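Local coordinates for AlyQ (Persicobacter sp. CCB-QB2, PDB 7D2A), which binds the uronic acids of alginate through a family 32 carbohydrate-binding module that also holds a calcium ion, at residues A[26-40]-A[120-132]. Sequence-based numbering, arbitrary orientation. Where two conformers were deposited one is given.
With CA (calcium ion), chain C; MAW (4-deoxy-alpha-L-erythro-hex-4-enopyranuronic acid), chain B; LGU (alpha-L-gulopyranuronic acid), chain D.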
ATOM      1  N   ASN A  26      -1.193   5.347  10.006  1.00 10.33           N
ATOM      2  CA  ASN A  26      -1.780   4.170  10.662  1.00 10.21           C
ATOM      3  C   ASN A  26      -1.372   2.865   9.952  1.00 10.62           C
ATOM      4  O   ASN A  26      -1.584   1.761  10.477  1.00 12.41           O
ATOM      5  CB  ASN A  26      -3.293   4.261  10.728  1.00 10.18           C
ATOM      6  CG  ASN A  26      -3.766   5.292  11.730  1.00 12.46           C
ATOM      7  OD1 ASN A  26      -2.990   5.878  12.506  1.00 15.25           O
ATOM      8  ND2 ASN A  26      -5.060   5.511  11.692  1.00 14.10           N
ATOM      9  N   THR A  27      -0.894   2.948   8.718  1.00 10.30           N
ATOM     10  CA  THR A  27      -0.463   1.743   7.969  1.00  9.74           C
ATOM     11  C   THR A  27       0.880   1.220   8.437  1.00  9.34           C
ATOM     12  O   THR A  27       1.252   0.130   8.009  1.00 10.60           O
ATOM     13  CB  THR A  27      -0.405   2.007   6.464  1.00  9.36           C
ATOM     14  OG1 THR A  27       0.504   3.074   6.194  1.00  9.96           O
ATOM     15  CG2 THR A  27      -1.755   2.378   5.914  1.00 10.50           C
ATOM     16  N   ILE A  28       1.600   1.945   9.292  1.00  9.97           N
ATOM     17  CA  ILE A  28       2.968   1.497   9.697  1.00 11.05           C
ATOM     18  C   ILE A  28       3.068   1.454  11.219  1.00 11.06           C
ATOM     19  O   ILE A  28       4.220   1.517  11.729  1.00 12.78           O
ATOM     20  CB  ILE A  28       4.069   2.325   9.026  1.00 11.63           C
ATOM     21  CG1 ILE A  28       4.012   3.791   9.412  1.00 12.09           C
ATOM     22  CG2 ILE A  28       4.010   2.169   7.513  1.00 12.26           C
ATOM     23  CD1 ILE A  28       5.323   4.518   9.061  1.00 12.98           C
ATOM     24  N   ASP A  29       1.947   1.307  11.887  1.00 11.88           N
ATOM     25  CA  ASP A  29       1.994   1.279  13.370  1.00 12.41           C
ATOM     26  C   ASP A  29       2.016  -0.163  13.887  1.00 12.59           C
ATOM     27  O   ASP A  29       2.084  -0.343  15.124  1.00 14.63           O
ATOM     28  CB  ASP A  29       0.866   2.111  13.974  1.00 11.90           C
ATOM     29  CG  ASP A  29      -0.539   1.600  13.705  1.00 12.28           C
ATOM     30  OD1 ASP A  29      -0.700   0.543  13.023  1.00 12.21           O
ATOM     31  OD2 ASP A  29      -1.460   2.247  14.254  1.00 13.61           O
ATOM     32  N   GLY A  30       1.980  -1.194  13.028  1.00 13.17           N
ATOM     33  CA  GLY A  30       2.004  -2.582  13.487  1.00 13.42           C
ATOM     34  C   GLY A  30       0.654  -3.065  13.965  1.00 14.05           C
ATOM     35  O   GLY A  30       0.573  -4.136  14.481  1.00 15.22           O
ATOM     36  N   ASN A  31      -0.390  -2.251  13.855  1.00 13.98           N
ATOM     37  CA  ASN A  31      -1.719  -2.575  14.430  1.00 13.28           C
ATOM     38  C   ASN A  31      -2.725  -2.837  13.306  1.00 13.68           C
ATOM     39  O   ASN A  31      -3.088  -1.864  12.571  1.00 11.26           O
ATOM     40  CB  ASN A  31      -2.167  -1.424  15.306  1.00 14.53           C
ATOM     41  CG  ASN A  31      -3.288  -1.797  16.227  1.00 14.99           C
ATOM     42  OD1 ASN A  31      -4.036  -2.738  15.956  1.00 14.90           O
ATOM     43  ND2 ASN A  31      -3.396  -1.024  17.310  1.00 18.53           N
ATOM     44  N   LEU A  32      -3.287  -4.050  13.273  1.00 13.05           N
ATOM     45  CA  LEU A  32      -4.313  -4.381  12.260  1.00 12.57           C
ATOM     46  C   LEU A  32      -5.637  -3.696  12.597  1.00 12.04           C
ATOM     47  O   LEU A  32      -6.520  -3.730  11.730  1.00 12.06           O
ATOM     48  CB  LEU A  32      -4.478  -5.891  12.114  1.00 13.04           C
ATOM     49  CG  LEU A  32      -3.256  -6.626  11.544  1.00 15.04           C
ATOM     50  CD1 LEU A  32      -3.364  -8.096  11.796  1.00 17.70           C
ATOM     51  CD2 LEU A  32      -3.137  -6.377  10.053  1.00 15.85           C
ATOM     52  N   SER A  33      -5.802  -3.070  13.766  1.00 12.69           N
ATOM     53  CA  SER A  33      -7.078  -2.401  14.130  0.50 13.83           C
ATOM     54  C   SER A  33      -7.071  -0.921  13.751  1.00 14.30           C
ATOM     55  O   SER A  33      -8.108  -0.251  13.996  1.00 16.05           O
ATOM     56  CB  SER A  33      -7.391  -2.566  15.604  0.50 14.19           C
ATOM     57  OG  SER A  33      -6.601  -1.709  16.396  0.50 15.46           O
ATOM     58  N   THR A  34      -5.966  -0.413  13.192  1.00 10.46           N
ATOM     59  CA  THR A  34      -5.893   1.002  12.765  1.00 10.99           C
ATOM     60  C   THR A  34      -5.631   1.034  11.278  1.00 11.29           C
ATOM     61  O   THR A  34      -4.876   0.153  10.779  1.00 10.90           O
ATOM     62  CB  THR A  34      -4.806   1.745  13.516  1.00 11.30           C
ATOM     63  OG1 THR A  34      -3.578   1.168  13.099  1.00 10.70           O
ATOM     64  CG2 THR A  34      -5.009   1.696  15.016  1.00 12.68           C
ATOM     65  N   ARG A  35      -6.212   1.997  10.583  1.00 11.32           N
ATOM     66  CA  ARG A  35      -6.199   2.012   9.113  1.00 11.16           C
ATOM     67  C   ARG A  35      -5.949   3.420   8.588  1.00 11.80           C
ATOM     68  O   ARG A  35      -6.191   4.426   9.288  1.00 11.65           O
ATOM     69  CB  ARG A  35      -7.524   1.526   8.520  1.00 11.65           C
ATOM     70  CG  ARG A  35      -8.701   2.444   8.779  1.00 11.16           C
ATOM     71  CD  ARG A  35     -10.006   1.819   8.358  1.00 12.18           C
ATOM     72  NE  ARG A  35     -11.135   2.720   8.533  1.00 12.34           N
ATOM     73  CZ  ARG A  35     -11.932   2.752   9.608  1.00 15.48           C
ATOM     74  NH1 ARG A  35     -11.724   1.947  10.650  1.00 16.55           N
ATOM     75  NH2 ARG A  35     -12.970   3.576   9.622  1.00 15.09           N
ATOM     76  N   TRP A  36      -5.538   3.474   7.319  1.00 10.59           N
ATOM     77  CA  TRP A  36      -5.730   4.674   6.481  1.00 10.10           C
ATOM     78  C   TRP A  36      -6.986   4.456   5.648  1.00 11.00           C
ATOM     79  O   TRP A  36      -7.166   3.327   5.105  1.00 11.11           O
ATOM     80  CB  TRP A  36      -4.530   4.808   5.536  1.00  9.99           C
ATOM     81  CG  TRP A  36      -4.780   5.743   4.393  1.00 10.88           C
ATOM     82  CD1 TRP A  36      -4.944   7.082   4.442  1.00 10.93           C
ATOM     83  CD2 TRP A  36      -4.903   5.386   3.008  1.00 11.38           C
ATOM     84  NE1 TRP A  36      -5.149   7.616   3.204  1.00 11.51           N
ATOM     85  CE2 TRP A  36      -5.124   6.587   2.294  1.00 11.18           C
ATOM     86  CE3 TRP A  36      -4.824   4.185   2.299  1.00 11.98           C
ATOM     87  CZ2 TRP A  36      -5.244   6.626   0.893  1.00 12.07           C
ATOM     88  CZ3 TRP A  36      -5.015   4.210   0.937  1.00 11.98           C
ATOM     89  CH2 TRP A  36      -5.185   5.422   0.233  1.00 11.58           C
ATOM     90  N   SER A  37      -7.840   5.464   5.537  1.00 11.29           N
ATOM     91  CA  SER A  37      -9.027   5.416   4.670  1.00 11.04           C
ATOM     92  C   SER A  37      -9.063   6.669   3.814  1.00 12.01           C
ATOM     93  O   SER A  37      -8.968   7.776   4.361  1.00 11.78           O
ATOM     94  CB  SER A  37     -10.302   5.254   5.445  1.00 11.29           C
ATOM     95  OG  SER A  37     -10.373   4.026   6.159  1.00 12.28           O
ATOM     96  N   ALA A  38      -9.388   6.479   2.557  1.00 12.07           N
ATOM     97  CA  ALA A  38      -9.685   7.578   1.618  1.00 12.44           C
ATOM     98  C   ALA A  38     -10.720   7.072   0.639  1.00 13.53           C
ATOM     99  O   ALA A  38     -10.574   5.981   0.076  1.00 13.38           O
ATOM    100  CB  ALA A  38      -8.418   8.064   0.934  1.00 13.87           C
ATOM    101  N   ASN A  39     -11.698   7.920   0.352  1.00 14.58           N
ATOM    102  CA  ASN A  39     -12.856   7.505  -0.442  1.00 14.90           C
ATOM    103  C   ASN A  39     -12.627   7.876  -1.902  1.00 15.27           C
ATOM    104  O   ASN A  39     -12.212   9.033  -2.176  1.00 16.84           O
ATOM    105  CB  ASN A  39     -14.143   8.123   0.088  1.00 15.65           C
ATOM    106  CG  ASN A  39     -15.368   7.472  -0.517  1.00 19.90           C
ATOM    107  OD1 ASN A  39     -15.357   6.338  -1.003  1.00 16.85           O
ATOM    108  ND2 ASN A  39     -16.449   8.233  -0.505  1.00 23.12           N
ATOM    109  N   GLY A  40     -12.884   6.912  -2.781  1.00 15.43           N
ATOM    110  CA  GLY A  40     -12.933   7.156  -4.224  1.00 16.86           C
ATOM    111  C   GLY A  40     -11.839   6.470  -4.996  1.00 16.83           C
ATOM    112  O   GLY A  40     -10.687   6.349  -4.530  1.00 15.99           O
ATOM    113  N   SER A 120     -17.557  -3.746  -1.983  1.00 19.09           N
ATOM    114  CA  SER A 120     -18.670  -3.262  -1.114  0.50 20.07           C
ATOM    115  C   SER A 120     -18.956  -1.771  -1.333  1.00 21.73           C
ATOM    116  O   SER A 120     -20.172  -1.381  -1.431  1.00 21.24           O
ATOM    117  CB  SER A 120     -18.391  -3.519   0.327  0.50 20.74           C
ATOM    118  OG  SER A 120     -18.444  -4.898   0.622  0.50 22.00           O
ATOM    119  N   ASN A 121     -17.918  -0.927  -1.378  1.00 18.23           N
ATOM    120  CA  ASN A 121     -18.130   0.532  -1.517  1.00 18.13           C
ATOM    121  C   ASN A 121     -16.908   1.134  -2.217  1.00 17.02           C
ATOM    122  O   ASN A 121     -16.016   0.337  -2.658  1.00 15.44           O
ATOM    123  CB  ASN A 121     -18.479   1.144  -0.164  1.00 17.99           C
ATOM    124  CG  ASN A 121     -17.378   0.975   0.849  1.00 18.74           C
ATOM    125  OD1 ASN A 121     -16.215   1.010   0.464  1.00 17.45           O
ATOM    126  ND2 ASN A 121     -17.733   0.779   2.111  1.00 19.12           N
ATOM    127  N   THR A 122     -16.835   2.447  -2.319  1.00 17.10           N
ATOM    128  CA  THR A 122     -15.789   3.181  -3.067  1.00 17.12           C
ATOM    129  C   THR A 122     -14.579   3.493  -2.191  1.00 13.68           C
ATOM    130  O   THR A 122     -13.666   4.150  -2.717  1.00 14.65           O
ATOM    131  CB  THR A 122     -16.352   4.459  -3.694  1.00 19.81           C
ATOM    132  OG1 THR A 122     -17.042   5.171  -2.664  1.00 23.13           O
ATOM    133  CG2 THR A 122     -17.200   4.066  -4.892  1.00 22.57           C
ATOM    134  N   TRP A 123     -14.574   2.996  -0.948  1.00 14.13           N
ATOM    135  CA  TRP A 123     -13.472   3.337  -0.020  1.00 14.01           C
ATOM    136  C   TRP A 123     -12.207   2.526  -0.335  1.00 12.55           C
ATOM    137  O   TRP A 123     -12.241   1.401  -0.866  1.00 12.23           O
ATOM    138  CB  TRP A 123     -13.851   3.160   1.450  1.00 13.93           C
ATOM    139  CG  TRP A 123     -14.774   4.242   1.902  1.00 14.93           C
ATOM    140  CD1 TRP A 123     -16.140   4.318   1.777  1.00 17.45           C
ATOM    141  CD2 TRP A 123     -14.341   5.447   2.518  1.00 15.03           C
ATOM    142  NE1 TRP A 123     -16.567   5.507   2.320  1.00 16.26           N
ATOM    143  CE2 TRP A 123     -15.491   6.227   2.768  1.00 16.43           C
ATOM    144  CE3 TRP A 123     -13.092   5.930   2.932  1.00 14.81           C
ATOM    145  CZ2 TRP A 123     -15.422   7.468   3.386  1.00 15.07           C
ATOM    146  CZ3 TRP A 123     -13.041   7.144   3.555  1.00 15.40           C
ATOM    147  CH2 TRP A 123     -14.194   7.911   3.804  1.00 15.46           C
ATOM    148  N   ASN A 124     -11.090   3.118   0.027  1.00 13.18           N
ATOM    149  CA  ASN A 124      -9.774   2.440   0.043  1.00 12.16           C
ATOM    150  C   ASN A 124      -9.281   2.498   1.477  1.00 11.14           C
ATOM    151  O   ASN A 124      -9.021   3.579   2.012  1.00 12.04           O
ATOM    152  CB  ASN A 124      -8.770   3.143  -0.858  1.00 13.01           C
ATOM    153  CG  ASN A 124      -9.353   3.381  -2.224  1.00 12.14           C
ATOM    154  OD1 ASN A 124      -9.424   2.432  -2.997  1.00 11.95           O
ATOM    155  ND2 ASN A 124      -9.811   4.620  -2.471  1.00 13.16           N
ATOM    156  N   SER A 125      -9.202   1.312   2.104  1.00 11.59           N
ATOM    157  CA  SER A 125      -8.873   1.259   3.539  1.00 10.47           C
ATOM    158  C   SER A 125      -7.845   0.152   3.767  1.00  9.77           C
ATOM    159  O   SER A 125      -8.156  -1.028   3.551  1.00 10.28           O
ATOM    160  CB  SER A 125     -10.157   1.017   4.357  1.00 11.41           C
ATOM    161  OG  SER A 125     -11.015   2.185   4.230  1.00 12.63           O
ATOM    162  N   ILE A 126      -6.686   0.534   4.257  1.00  9.72           N
ATOM    163  CA  ILE A 126      -5.498  -0.325   4.418  1.00  9.71           C
ATOM    164  C   ILE A 126      -5.089  -0.277   5.879  1.00 10.00           C
ATOM    165  O   ILE A 126      -4.885   0.828   6.394  1.00  9.86           O
ATOM    166  CB  ILE A 126      -4.366   0.067   3.450  1.00 11.18           C
ATOM    167  CG1 ILE A 126      -4.867  -0.018   1.991  1.00 11.60           C
ATOM    168  CG2 ILE A 126      -3.151  -0.790   3.717  1.00 11.59           C
ATOM    169  CD1 ILE A 126      -3.848   0.463   0.972  1.00 11.71           C
ATOM    170  N   THR A 127      -4.928  -1.461   6.526  1.00  9.69           N
ATOM    171  CA  THR A 127      -4.548  -1.451   7.947  1.00 10.16           C
ATOM    172  C   THR A 127      -3.037  -1.474   8.159  1.00  9.36           C
ATOM    173  O   THR A 127      -2.555  -0.861   9.138  1.00 11.05           O
ATOM    174  CB  THR A 127      -5.225  -2.616   8.673  1.00 10.23           C
ATOM    175  OG1 THR A 127      -4.744  -3.814   8.078  1.00 11.97           O
ATOM    176  CG2 THR A 127      -6.728  -2.552   8.600  1.00 11.39           C
ATOM    177  N   GLU A 128      -2.275  -2.119   7.295  1.00  9.75           N
ATOM    178  CA  GLU A 128      -0.812  -2.259   7.468  1.00  9.30           C
ATOM    179  C   GLU A 128      -0.170  -2.352   6.103  1.00  9.97           C
ATOM    180  O   GLU A 128      -0.774  -3.063   5.239  1.00 10.21           O
ATOM    181  CB  GLU A 128      -0.498  -3.492   8.316  1.00 10.53           C
ATOM    182  CG  GLU A 128      -0.798  -3.313   9.803  1.00 11.33           C
ATOM    183  CD  GLU A 128       0.095  -2.264  10.446  1.00 13.83           C
ATOM    184  OE1 GLU A 128       1.337  -2.526  10.503  1.00 15.37           O
ATOM    185  OE2 GLU A 128      -0.388  -1.190  10.929  1.00 14.75           O
ATOM    186  N   VAL A 129       1.019  -1.792   5.950  1.00  9.46           N
ATOM    187  CA  VAL A 129       1.873  -2.026   4.765  1.00 10.69           C
ATOM    188  C   VAL A 129       3.280  -2.316   5.229  1.00 10.18           C
ATOM    189  O   VAL A 129       3.750  -1.631   6.182  1.00 12.43           O
ATOM    190  CB  VAL A 129       1.820  -0.820   3.818  1.00 10.24           C
ATOM    191  CG1 VAL A 129       2.856  -0.949   2.684  1.00 12.30           C
ATOM    192  CG2 VAL A 129       0.464  -0.656   3.200  1.00 11.07           C
ATOM    193  N   ALA A 130       3.960  -3.183   4.510  1.00  9.73           N
ATOM    194  CA  ALA A 130       5.383  -3.465   4.738  1.00  9.98           C
ATOM    195  C   ALA A 130       6.052  -3.677   3.387  1.00 10.81           C
ATOM    196  O   ALA A 130       5.416  -4.142   2.439  1.00 10.19           O
ATOM    197  CB  ALA A 130       5.544  -4.599   5.700  1.00 10.59           C
ATOM    198  N   ILE A 131       7.313  -3.345   3.265  1.00 10.74           N
ATOM    199  CA  ILE A 131       8.012  -3.255   1.965  1.00 11.01           C
ATOM    200  C   ILE A 131       9.306  -3.991   2.175  1.00 11.59           C
ATOM    201  O   ILE A 131      10.066  -3.613   3.164  1.00 13.62           O
ATOM    202  CB  ILE A 131       8.236  -1.796   1.539  1.00 10.13           C
ATOM    203  CG1 ILE A 131       6.876  -1.109   1.371  1.00 10.57           C
ATOM    204  CG2 ILE A 131       9.091  -1.718   0.292  1.00  9.83           C
ATOM    205  CD1 ILE A 131       6.945   0.360   1.090  1.00 11.76           C
ATOM    206  N   PHE A 132       9.625  -4.910   1.226  1.00 10.28           N
ATOM    207  CA  PHE A 132      10.675  -5.931   1.368  1.00 11.61           C
ATOM    208  C   PHE A 132      11.585  -6.022   0.157  1.00 11.22           C
ATOM    209  O   PHE A 132      11.201  -5.763  -1.006  1.00 11.68           O
ATOM    210  CB  PHE A 132      10.024  -7.299   1.568  1.00 12.53           C
ATOM    211  CG  PHE A 132       9.170  -7.393   2.795  1.00 13.16           C
ATOM    212  CD1 PHE A 132       7.894  -6.869   2.760  1.00 15.33           C
ATOM    213  CD2 PHE A 132       9.634  -7.963   3.957  1.00 15.21           C
ATOM    214  CE1 PHE A 132       7.058  -6.982   3.856  1.00 17.11           C
ATOM    215  CE2 PHE A 132       8.801  -8.032   5.083  1.00 14.75           C
ATOM    216  CZ  PHE A 132       7.533  -7.538   5.015  1.00 16.89           C
TER
HETATM  217 CA    CA C 401      -2.433  -0.080  11.362  1.00 12.07          CA
HETATM  218  C1  MAW B   2     -16.552   4.296   5.747  1.00 19.57           C
HETATM  219  C2  MAW B   2     -15.731   4.855   6.839  1.00 17.55           C
HETATM  220  O2  MAW B   2     -15.772   4.069   8.064  1.00 20.91           O
HETATM  221  C3  MAW B   2     -14.280   4.936   6.290  1.00 18.42           C
HETATM  222  O3  MAW B   2     -13.349   5.153   7.334  1.00 16.27           O
HETATM  223  C4  MAW B   2     -13.956   3.634   5.539  1.00 19.10           C
HETATM  224  C5  MAW B   2     -14.847   2.713   5.267  1.00 18.02           C
HETATM  225  O5  MAW B   2     -16.247   2.898   5.614  1.00 19.81           O
HETATM  226  C6  MAW B   2     -14.579   1.492   4.564  1.00 17.16           C
HETATM  227  O6A MAW B   2     -15.566   0.726   4.324  1.00 16.45           O
HETATM  228  O6B MAW B   2     -13.395   1.206   4.140  1.00 14.68           O
HETATM  229  C1  LGU D   1     -20.928   2.867   6.192  1.00 45.65           C
HETATM  230  C2  LGU D   1     -19.764   2.233   5.411  1.00 42.89           C
HETATM  231  O2  LGU D   1     -20.215   1.139   4.621  1.00 48.05           O
HETATM  232  C3  LGU D   1     -19.140   3.190   4.427  1.00 38.85           C
HETATM  233  O3  LGU D   1     -19.961   3.269   3.236  1.00 42.93           O
HETATM  234  C4  LGU D   1     -18.926   4.547   5.082  1.00 34.68           C
HETATM  235  O4  LGU D   1     -17.956   4.377   6.113  1.00 22.73           O
HETATM  236  C5  LGU D   1     -20.157   5.121   5.775  1.00 38.20           C
HETATM  237  O5  LGU D   1     -20.616   4.154   6.758  1.00 42.90           O
HETATM  238  C6  LGU D   1     -19.654   6.404   6.383  1.00 42.77           C
HETATM  239  O6B LGU D   1     -19.267   7.322   5.611  1.00 46.07           O
HETATM  240  O6A LGU D   1     -19.553   6.482   7.626  1.00 44.29           O
HETATM  241  O1  LGU D   1     -21.975   3.035   5.232  1.00 45.49           O
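E128 OE2 binds the calcium ion at 2.4 Å and takes a weak hydrogen bond from N31 N, which bonds more soundly to D29 OD1. Its partner oxygen OE1 takes a second weak bond from G30 N. The glutamate chain folds about CB-CG (chi2 -65°), bringing the carboxylate back to the loop. D29 OD1 also binds the calcium ion. It lies 2.7 Å from E128 OE2, and the shared calcium probably offsets their charge. N26 O, N31 O, T34 O, T34 OG1 and T127 O complete the seven ligand atoms from six residues. T34 OG1 also donates to the syn lone pair of D29 OD2, which fixes that carboxylate.

Before the corner at T127, strand 123-126 runs antiparallel to strand 36-39. S37 OG donates to S125 OG over 2.7 Å, and S125 OG in turn donates a hydrogen bond to MAW O6B (2.6 Å). R35 NE meets S37 OG in the guanidinium plane, while R35 NH2 reaches MAW O3 almost straight (175°). The W123 ring is sandwiched. N39 CB sits 3.4 Å from the centroid of its six-membered ring, with the N39 amide stacked nearly parallel. MAW lies over the opposite face, with its C3 toward the rim. On the other side of the sheet, N124 ND2 bridges A38 O and G40 O, the latter at 2.8 Å.

D20 and R68 also bind MAW. The calcium site lies at the corner where strand 123-126 gives way to 128-132, the uronate pocket along the strand pair and its flanking loops. Both belong to the CBM32 beta-sandwich, an F5/8 type C fold.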